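Local coordinates for ribokinase (Thermotoga maritima, PDB 1VM7), which probably phosphorylates D-ribose at O-5 with ATP and magnesium, as a homodimeric member of the PfkB carbohydrate kinase family, at residues S81-L84 against I85-Y88; I150-E153 against T154-C158; E213-L216 against E217-V220; A265-S269 against E270-P274. One frame throughout, in Å; residues are numbered along the deposited sequence.

Contact 1 (S81-L84 against I85-Y88); sequences SDLL and IENY
Leu84 and Tyr88, one helical turn apart, run side by side and form the compact part of this contact. Leu84 CB comes within 4.1 Å of Tyr88 CZ. The carbonyl oxygen Leu84 O lies over one face of the ring, 3.0 Å from Tyr88 CG and offset toward the rim, and it also accepts the backbone hydrogen bond from Tyr88 N at 2.8 Å. With its CG anti to the carbonyl carbon (chi1 -60°), Tyr88 carries its ring back along the helix, and its OH reaches 3.9 Å from Leu84 CD1. That hydroxyl is hydrogen-bonded to Ser23, while the ring meets Phe71 edge-to-face. On the same buried flank, Ile85 N bonds to Ser81 O at 2.8 Å with an angle of 162° at the hydrogen.

The solvent side is looser. There Leu83 and Glu86 lie alongside each other, and their nearest side-chain atoms, Leu83 CD2 and Glu86 OE2, are 3.8 Å apart with no polar bond between them. Asp82 OD1 forms a salt bridge with Arg98 of strand 93-98. This division into buried and exposed faces is that of an amphipathic helix, here helix 79-90 in the beta-alpha-beta crossover between strands 69-75 and 93-98.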
loop_
_atom_site.group_PDB
_atom_site.type_symbol
_atom_site.label_atom_id
_atom_site.label_comp_id
_atom_site.label_asym_id
_atom_site.label_seq_id
_atom_site.Cartn_x
_atom_site.Cartn_y
_atom_site.Cartn_z
ATOM N N SER A 81 3.917 -11.543 -6.057
ATOM C CA SER A 81 4.366 -12.936 -5.947
ATOM C C SER A 81 5.356 -13.261 -7.101
ATOM O O SER A 81 6.413 -13.862 -6.891
ATOM C CB SER A 81 3.184 -13.926 -5.913
ATOM O OG SER A 81 2.591 -14.082 -7.170
ATOM N N ASP A 82 5.039 -12.797 -8.306
ATOM C CA ASP A 82 5.958 -12.928 -9.441
ATOM C C ASP A 82 7.309 -12.334 -9.151
ATOM O O ASP A 82 8.309 -12.961 -9.453
ATOM C CB ASP A 82 5.409 -12.291 -10.712
ATOM C CG ASP A 82 4.168 -12.987 -11.217
ATOM O OD1 ASP A 82 3.984 -14.158 -10.873
ATOM O OD2 ASP A 82 3.379 -12.350 -11.934
ATOM N N LEU A 83 7.340 -11.142 -8.567
ATOM C CA LEU A 83 8.619 -10.522 -8.211
ATOM C C LEU A 83 9.375 -11.365 -7.174
ATOM O O LEU A 83 10.609 -11.530 -7.276
ATOM C CB LEU A 83 8.435 -9.059 -7.764
ATOM C CG LEU A 83 7.992 -8.182 -8.976
ATOM C CD1 LEU A 83 7.346 -6.834 -8.562
ATOM C CD2 LEU A 83 9.135 -7.965 -9.996
ATOM N N LEU A 84 8.654 -11.878 -6.168
ATOM C CA LEU A 84 9.302 -12.723 -5.149
ATOM C C LEU A 84 9.826 -14.047 -5.759
ATOM O O LEU A 84 10.896 -14.522 -5.425
ATOM C CB LEU A 84 8.360 -13.017 -4.022
ATOM C CG LEU A 84 7.949 -11.820 -3.143
ATOM C CD1 LEU A 84 7.086 -12.365 -2.044
ATOM C CD2 LEU A 84 9.127 -11.081 -2.620
ATOM N N ILE A 85 9.068 -14.625 -6.674
ATOM C CA ILE A 85 9.512 -15.845 -7.365
ATOM C C ILE A 85 10.801 -15.594 -8.163
ATOM O O ILE A 85 11.765 -16.390 -8.071
ATOM C CB ILE A 85 8.384 -16.430 -8.203
ATOM C CG1 ILE A 85 7.322 -17.013 -7.265
ATOM C CG2 ILE A 85 8.884 -17.494 -9.184
ATOM C CD1 ILE A 85 6.060 -17.379 -7.960
ATOM N N GLU A 86 10.864 -14.468 -8.874
ATOM C CA GLU A 86 12.090 -14.106 -9.587
ATOM C C GLU A 86 13.246 -14.015 -8.638
ATOM O O GLU A 86 14.337 -14.495 -8.949
ATOM C CB GLU A 86 12.033 -12.766 -10.331
ATOM C CG GLU A 86 10.725 -12.412 -10.909
ATOM C CD GLU A 86 10.799 -11.190 -11.853
ATOM O OE1 GLU A 86 11.936 -10.595 -11.981
ATOM O OE2 GLU A 86 9.721 -10.865 -12.440
ATOM N N ASN A 87 13.045 -13.345 -7.512
ATOM C CA ASN A 87 14.114 -13.188 -6.519
ATOM C C ASN A 87 14.528 -14.569 -6.041
ATOM O O ASN A 87 15.704 -14.885 -6.001
ATOM C CB ASN A 87 13.658 -12.376 -5.306
ATOM C CG ASN A 87 13.308 -10.932 -5.639
ATOM O OD1 ASN A 87 13.610 -10.441 -6.732
ATOM N ND2 ASN A 87 12.650 -10.233 -4.684
ATOM N N TYR A 88 13.538 -15.390 -5.683
ATOM C CA TYR A 88 13.804 -16.709 -5.113
ATOM C C TYR A 88 14.534 -17.623 -6.103
ATOM O O TYR A 88 15.537 -18.242 -5.722
ATOM C CB TYR A 88 12.530 -17.358 -4.531
ATOM C CG TYR A 88 11.839 -16.593 -3.405
ATOM C CD1 TYR A 88 12.461 -15.529 -2.744
ATOM C CD2 TYR A 88 10.540 -16.949 -2.985
ATOM C CE1 TYR A 88 11.818 -14.855 -1.736
ATOM C CE2 TYR A 88 9.880 -16.247 -1.997
ATOM C CZ TYR A 88 10.515 -15.211 -1.361
ATOM O OH TYR A 88 9.878 -14.488 -0.388
#

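Contact 2 (I150-E153 against T154-C158); sequences IPFE and TTLEC
Pro151 O, at the N-cap position, receives two backbone N-H groups from the first turn of helix 152-161. Thr154 N lies 3.0 Å from Pro151 O and stands above the carbonyl plane, 50° out of it. Thr155 N makes a second, weak bond to the same oxygen. Straighter than the Thr154 bond is that of Leu156 N to Phe152 O, 2.6 Å long with an angle of 174° at the hydrogen, its donor nearly in line with the Phe152 C=O bond.

Phe152 places its CG anti to the backbone N (chi1 -176°), which swings the ring along the helix toward Leu156. Leu156 CB approaches the ring obliquely in an off-centre CH-pi contact, 4.3 Å from the Phe152 ring centroid, and Leu156 CD2 is 3.8 Å from Phe152 CE2. Before the helix, Ile150 extends CG1 to within 3.4 Å of Thr155 OG1, and its CD1 meets Thr154 CG2 at 4.0 Å, the two side chains crossing at about a right angle. A water is hydrogen-bonded to both Ile150 O and Thr155 OG1, bridging the entry loop to the helix.

Thr154 OG1 is hydrogen-bonded to Leu128 O. Thr155 and Cys158 rest on strand 143-146, which precedes helix 152-161 in a beta-alpha-beta unit completed by strand 165-168, and Ile150 touches Val20 of strand 17-20.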
loop_
_atom_site.group_PDB
_atom_site.type_symbol
_atom_site.label_atom_id
_atom_site.label_comp_id
_atom_site.label_asym_id
_atom_site.label_seq_id
_atom_site.Cartn_x
_atom_site.Cartn_y
_atom_site.Cartn_z
ATOM N N ILE A 150 3.729 -16.759 10.559
ATOM C CA ILE A 150 2.759 -17.613 9.910
ATOM C C ILE A 150 1.935 -18.188 11.052
ATOM O O ILE A 150 2.232 -17.936 12.239
ATOM C CB ILE A 150 3.451 -18.706 9.033
ATOM C CG1 ILE A 150 4.383 -19.585 9.871
ATOM C CG2 ILE A 150 4.219 -18.034 7.929
ATOM C CD1 ILE A 150 4.966 -20.744 9.125
ATOM N N PRO A 151 0.872 -18.921 10.727
ATOM C CA PRO A 151 0.049 -19.439 11.814
ATOM C C PRO A 151 0.883 -20.270 12.768
ATOM O O PRO A 151 1.687 -21.091 12.316
ATOM C CB PRO A 151 -0.964 -20.324 11.065
ATOM C CG PRO A 151 -1.075 -19.710 9.753
ATOM C CD PRO A 151 0.323 -19.334 9.418
ATOM N N PHE A 152 0.736 -20.027 14.066
ATOM C CA PHE A 152 1.628 -20.645 15.016
ATOM C C PHE A 152 1.531 -22.169 14.924
ATOM O O PHE A 152 2.518 -22.883 15.054
ATOM C CB PHE A 152 1.317 -20.196 16.437
ATOM C CG PHE A 152 2.281 -20.740 17.413
ATOM C CD1 PHE A 152 3.602 -20.310 17.380
ATOM C CD2 PHE A 152 1.910 -21.760 18.280
ATOM C CE1 PHE A 152 4.531 -20.826 18.255
ATOM C CE2 PHE A 152 2.840 -22.294 19.163
ATOM C CZ PHE A 152 4.153 -21.827 19.149
ATOM N N GLU A 153 0.331 -22.664 14.680
ATOM C CA GLU A 153 0.113 -24.108 14.607
ATOM C C GLU A 153 1.024 -24.785 13.602
ATOM O O GLU A 153 1.362 -25.970 13.750
ATOM C CB GLU A 153 -1.330 -24.456 14.214
ATOM C CG GLU A 153 -1.697 -24.017 12.775
ATOM C CD GLU A 153 -2.728 -24.911 12.123
ATOM O OE1 GLU A 153 -3.623 -25.381 12.846
ATOM O OE2 GLU A 153 -2.632 -25.137 10.886
ATOM N N THR A 154 1.380 -24.047 12.551
ATOM C CA THR A 154 2.237 -24.589 11.518
ATOM C C THR A 154 3.658 -24.594 12.021
ATOM O O THR A 154 4.343 -25.607 11.961
ATOM C CB THR A 154 2.136 -23.797 10.213
ATOM O OG1 THR A 154 0.825 -23.949 9.687
ATOM C CG2 THR A 154 3.138 -24.319 9.167
ATOM N N THR A 155 4.089 -23.451 12.532
ATOM C CA THR A 155 5.392 -23.329 13.150
ATOM C C THR A 155 5.549 -24.419 14.199
ATOM O O THR A 155 6.525 -25.153 14.191
ATOM C CB THR A 155 5.553 -21.931 13.787
ATOM O OG1 THR A 155 5.539 -20.961 12.750
ATOM C CG2 THR A 155 6.861 -21.798 14.583
ATOM N N LEU A 156 4.576 -24.532 15.085
ATOM C CA LEU A 156 4.648 -25.503 16.147
ATOM C C LEU A 156 4.754 -26.945 15.612
ATOM O O LEU A 156 5.565 -27.746 16.078
ATOM C CB LEU A 156 3.422 -25.365 17.046
ATOM C CG LEU A 156 3.250 -26.405 18.143
ATOM C CD1 LEU A 156 4.503 -26.514 19.019
ATOM C CD2 LEU A 156 2.022 -26.035 18.966
ATOM N N GLU A 157 3.918 -27.269 14.638
ATOM C CA GLU A 157 3.886 -28.614 14.109
ATOM C C GLU A 157 5.219 -28.959 13.462
ATOM O O GLU A 157 5.692 -30.071 13.623
ATOM C CB GLU A 157 2.722 -28.787 13.122
ATOM C CG GLU A 157 2.434 -30.231 12.724
ATOM C CD GLU A 157 1.917 -31.079 13.875
ATOM O OE1 GLU A 157 1.943 -30.635 15.056
ATOM O OE2 GLU A 157 1.478 -32.211 13.594
ATOM N N CYS A 158 5.820 -28.006 12.745
ATOM C CA CYS A 158 7.163 -28.190 12.170
ATOM C C CYS A 158 8.230 -28.468 13.217
ATOM O O CYS A 158 9.026 -29.374 13.056
ATOM C CB CYS A 158 7.576 -26.952 11.379
ATOM S SG CYS A 158 6.783 -26.886 9.811
HETATM O O HOH W 1 4.412 -18.950 13.597
#

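Contact 3 (E213-L216 against E217-V220); sequences EKFL and ELGV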
loop_
_atom_site.group_PDB
_atom_site.type_symbol
_atom_site.label_atom_id
_atom_site.label_comp_id
_atom_site.label_asym_id
_atom_site.label_seq_id
_atom_site.Cartn_x
_atom_site.Cartn_y
_atom_site.Cartn_z
ATOM N N GLU A 213 17.988 -19.042 30.896
ATOM C CA GLU A 213 18.089 -20.226 31.732
ATOM C C GLU A 213 16.760 -20.918 31.907
ATOM O O GLU A 213 16.695 -22.136 31.883
ATOM C CB GLU A 213 18.631 -19.885 33.100
ATOM C CG GLU A 213 20.141 -19.889 33.199
ATOM C CD GLU A 213 20.604 -20.057 34.649
ATOM O OE1 GLU A 213 19.768 -19.904 35.574
ATOM O OE2 GLU A 213 21.795 -20.377 34.869
ATOM N N LYS A 214 15.700 -20.148 32.110
ATOM C CA LYS A 214 14.389 -20.755 32.294
ATOM C C LYS A 214 13.924 -21.436 31.048
ATOM O O LYS A 214 13.264 -22.455 31.123
ATOM C CB LYS A 214 13.361 -19.749 32.752
ATOM C CG LYS A 214 13.661 -19.323 34.117
ATOM C CD LYS A 214 12.704 -18.339 34.710
ATOM C CE LYS A 214 13.098 -18.118 36.132
ATOM N NZ LYS A 214 13.243 -19.439 36.876
ATOM N N PHE A 215 14.258 -20.883 29.890
ATOM C CA PHE A 215 13.900 -21.555 28.659
ATOM C C PHE A 215 14.598 -22.910 28.530
ATOM O O PHE A 215 13.990 -23.890 28.099
ATOM C CB PHE A 215 14.155 -20.665 27.454
ATOM C CG PHE A 215 13.059 -19.688 27.229
ATOM C CD1 PHE A 215 11.772 -20.148 26.928
ATOM C CD2 PHE A 215 13.278 -18.329 27.356
ATOM C CE1 PHE A 215 10.727 -19.271 26.734
ATOM C CE2 PHE A 215 12.228 -17.430 27.165
ATOM C CZ PHE A 215 10.946 -17.905 26.849
ATOM N N LEU A 216 15.853 -22.972 28.965
ATOM C CA LEU A 216 16.554 -24.254 29.082
ATOM C C LEU A 216 15.746 -25.266 29.910
ATOM O O LEU A 216 15.711 -26.448 29.558
ATOM C CB LEU A 216 17.937 -24.105 29.723
ATOM C CG LEU A 216 19.031 -23.329 29.005
ATOM C CD1 LEU A 216 20.320 -23.401 29.791
ATOM C CD2 LEU A 216 19.241 -23.852 27.589
ATOM N N GLU A 217 15.093 -24.806 30.979
ATOM C CA GLU A 217 14.265 -25.677 31.808
ATOM C C GLU A 217 13.015 -26.210 31.118
ATOM O O GLU A 217 12.485 -27.249 31.537
ATOM C CB GLU A 217 13.858 -25.003 33.121
ATOM C CG GLU A 217 14.958 -24.983 34.144
ATOM C CD GLU A 217 14.445 -24.676 35.519
ATOM O OE1 GLU A 217 13.302 -24.203 35.646
ATOM O OE2 GLU A 217 15.178 -24.929 36.487
ATOM N N LEU A 218 12.515 -25.489 30.121
ATOM C CA LEU A 218 11.363 -25.956 29.347
ATOM C C LEU A 218 11.776 -26.945 28.234
ATOM O O LEU A 218 10.917 -27.508 27.549
ATOM C CB LEU A 218 10.609 -24.779 28.726
ATOM C CG LEU A 218 9.974 -23.745 29.657
ATOM C CD1 LEU A 218 9.291 -22.660 28.817
ATOM C CD2 LEU A 218 8.987 -24.398 30.590
ATOM N N GLY A 219 13.087 -27.111 28.045
ATOM C CA GLY A 219 13.639 -28.074 27.111
ATOM C C GLY A 219 14.407 -27.467 25.954
ATOM O O GLY A 219 14.971 -28.199 25.138
ATOM N N VAL A 220 14.433 -26.139 25.865
ATOM C CA VAL A 220 15.189 -25.467 24.811
ATOM C C VAL A 220 16.640 -25.829 25.020
ATOM O O VAL A 220 17.133 -25.705 26.111
ATOM C CB VAL A 220 15.060 -23.907 24.898
ATOM C CG1 VAL A 220 16.001 -23.226 23.908
ATOM C CG2 VAL A 220 13.619 -23.465 24.706
#
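Phe215 and Val220 meet where helix 208-217 ends: Phe215 CB lies 4.0 Å from Val220 CG2. The other apolar pair is Phe215 CD1 with Leu218 CD1, also 4.0 Å apart, so residues three and five positions later both close on the same aromatic side chain. Val220 is brought there by the backbone. Phe215 O accepts from Val220 N at 3.2 Å and from Leu218 N at 3.0 Å, the two donors arriving from opposite faces of the carbonyl plane.

Behind this shell lies the Schellman motif. Gly219, with phi 115°, reverses the chain, and its N bonds to Leu216 O at 3.1 Å, complementing the Val220 N bond to Phe215 O. Leu216 CA then points its hydrogen almost straight at Val220 O, 3.4 Å away with an angle of 172° at the hydrogen. Further back, Glu217 N still makes the ordinary helical bond to Glu213 O, and Glu213 OE1 is tied to Lys210.

Beyond the turn, the Phe215 ring meets Phe202 of helix 191-202 edge-to-face and Phe181 with the planes at about 45°. Phe215 and Val220 both touch Leu187 of strand 186-187, and the chain goes on into strand 222-226.

Contact 4 (A265-S269 against E270-P274); sequences AVALS and EGKNP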
loop_
_atom_site.group_PDB
_atom_site.type_symbol
_atom_site.label_atom_id
_atom_site.label_comp_id
_atom_site.label_asym_id
_atom_site.label_seq_id
_atom_site.Cartn_x
_atom_site.Cartn_y
_atom_site.Cartn_z
ATOM N N ALA A 265 22.897 -20.423 10.775
ATOM C CA ALA A 265 22.463 -21.718 10.277
ATOM C C ALA A 265 23.399 -22.267 9.185
ATOM O O ALA A 265 23.676 -23.457 9.167
ATOM C CB ALA A 265 21.045 -21.597 9.780
ATOM N N VAL A 266 23.854 -21.389 8.284
ATOM C CA VAL A 266 24.872 -21.721 7.267
ATOM C C VAL A 266 26.123 -22.292 7.890
ATOM O O VAL A 266 26.657 -23.281 7.406
ATOM C CB VAL A 266 25.262 -20.463 6.402
ATOM C CG1 VAL A 266 26.550 -20.696 5.585
ATOM C CG2 VAL A 266 24.127 -20.093 5.456
ATOM N N ALA A 267 26.589 -21.656 8.962
ATOM C CA ALA A 267 27.747 -22.117 9.703
ATOM C C ALA A 267 27.555 -23.530 10.284
ATOM O O ALA A 267 28.361 -24.430 10.042
ATOM C CB ALA A 267 28.061 -21.139 10.771
ATOM N N LEU A 268 26.462 -23.742 11.001
ATOM C CA LEU A 268 26.138 -25.077 11.474
ATOM C C LEU A 268 26.134 -26.087 10.317
ATOM O O LEU A 268 26.669 -27.176 10.454
ATOM C CB LEU A 268 24.778 -25.090 12.171
ATOM C CG LEU A 268 24.576 -24.222 13.433
ATOM C CD1 LEU A 268 23.195 -24.447 14.035
ATOM C CD2 LEU A 268 25.658 -24.507 14.474
ATOM N N SER A 269 25.519 -25.708 9.192
ATOM C CA SER A 269 25.415 -26.584 8.036
ATOM C C SER A 269 26.786 -27.010 7.566
ATOM O O SER A 269 26.949 -28.132 7.137
ATOM C CB SER A 269 24.647 -25.904 6.898
ATOM O OG SER A 269 25.412 -24.889 6.263
ATOM N N GLU A 270 27.766 -26.120 7.671
ATOM C CA GLU A 270 29.143 -26.402 7.278
ATOM C C GLU A 270 29.988 -27.060 8.372
ATOM O O GLU A 270 31.204 -27.195 8.218
ATOM C CB GLU A 270 29.809 -25.111 6.818
ATOM C CG GLU A 270 29.180 -24.551 5.566
ATOM C CD GLU A 270 29.619 -23.144 5.263
ATOM O OE1 GLU A 270 30.533 -22.630 5.939
ATOM O OE2 GLU A 270 29.051 -22.548 4.341
ATOM N N GLY A 271 29.349 -27.475 9.461
ATOM C CA GLY A 271 30.002 -28.253 10.501
ATOM C C GLY A 271 30.725 -27.405 11.523
ATOM O O GLY A 271 31.548 -27.911 12.277
ATOM N N LYS A 272 30.439 -26.107 11.549
ATOM C CA LYS A 272 30.991 -25.252 12.598
ATOM C C LYS A 272 30.254 -25.515 13.911
ATOM O O LYS A 272 29.058 -25.816 13.904
ATOM C CB LYS A 272 30.904 -23.772 12.204
ATOM C CG LYS A 272 31.985 -23.383 11.220
ATOM C CD LYS A 272 31.726 -22.079 10.474
ATOM C CE LYS A 272 32.899 -21.831 9.494
ATOM N NZ LYS A 272 32.650 -20.750 8.496
ATOM N N ASN A 273 30.983 -25.437 15.025
ATOM C CA ASN A 273 30.363 -25.543 16.354
ATOM C C ASN A 273 29.586 -24.265 16.660
ATOM O O ASN A 273 29.837 -23.227 16.042
ATOM C CB ASN A 273 31.380 -25.887 17.462
ATOM C CG ASN A 273 32.361 -24.758 17.772
ATOM O OD1 ASN A 273 31.993 -23.595 17.909
ATOM N ND2 ASN A 273 33.631 -25.123 17.922
ATOM N N PRO A 274 28.625 -24.338 17.601
ATOM C CA PRO A 274 27.713 -23.213 17.813
ATOM C C PRO A 274 28.401 -21.890 18.137
ATOM O O PRO A 274 27.890 -20.829 17.768
ATOM C CB PRO A 274 26.861 -23.659 19.007
ATOM C CG PRO A 274 26.952 -25.149 19.003
ATOM C CD PRO A 274 28.315 -25.473 18.493
#
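A Schellman motif ends helix 256-269, and Ala267 and Lys272 meet across it. Lys272 N bonds to Ala267 O at 3.1 Å and Gly271 N to Leu268 O at 2.9 Å; Gly271, with phi 85°, is the C-prime residue. Both donors stand out of the plane of the carbonyl they reach, Gly271 N by 62°, as the chain wraps back over the last helical turn.

The turn brings the Lys272 aliphatic chain over Ala267, with Lys272 CD 3.8 Å from Ala267 CB. Leu268 reaches past the turn, its CD2 4.1 Å from Pro274 CA and 3.7 Å from Lys272 O. Beside the Ala267-Lys272 pair, Glu270 runs alongside Val266. Its CG is anti to the carbonyl carbon (chi1 -65°) and the chain is extended beyond, which sets Glu270 OE2 3.4 Å from Val266 CG1. Glu270 N donates to Val266 O at 3.1 Å. Asn273 N-caps the following helix 274-288 through its OD1 to Glu276 N, so one helix ends and the next begins within a few residues.

One methyl thus packs on the lysine stem and another lies against the glutamate carboxylate, while the charged ends find polar partners. Glu270 OE1 forms a salt bridge with Arg301 of helix 301-309 and a long one with Lys272 NZ; two positive groups so near would probably help keep this carboxylate ionised.

In the fold
From the N terminus the four contacts follow in series; none nests in or crosses another, and each closes only a local turn. Contact 1 lies within helix 79-90, beside the edge strand 93-98 of the large sheet. Contact 2 starts helix 152-161 next to strand 143-146, an inner strand of the same sheet, its centre about 24 Å from that of contact 1. Contacts 3 and 4 instead end helices: contact 3 leads from helix 208-217 toward strand 222-226, and contact 4 turns helix 256-269 into helix 274-288. Contacts 1 and 3 lie on opposite sides of the chain's centre, centres about 38 Å apart. Strand 143-146 touches contacts 2 and 4, and strand 186-187 touches contacts 3 and 4.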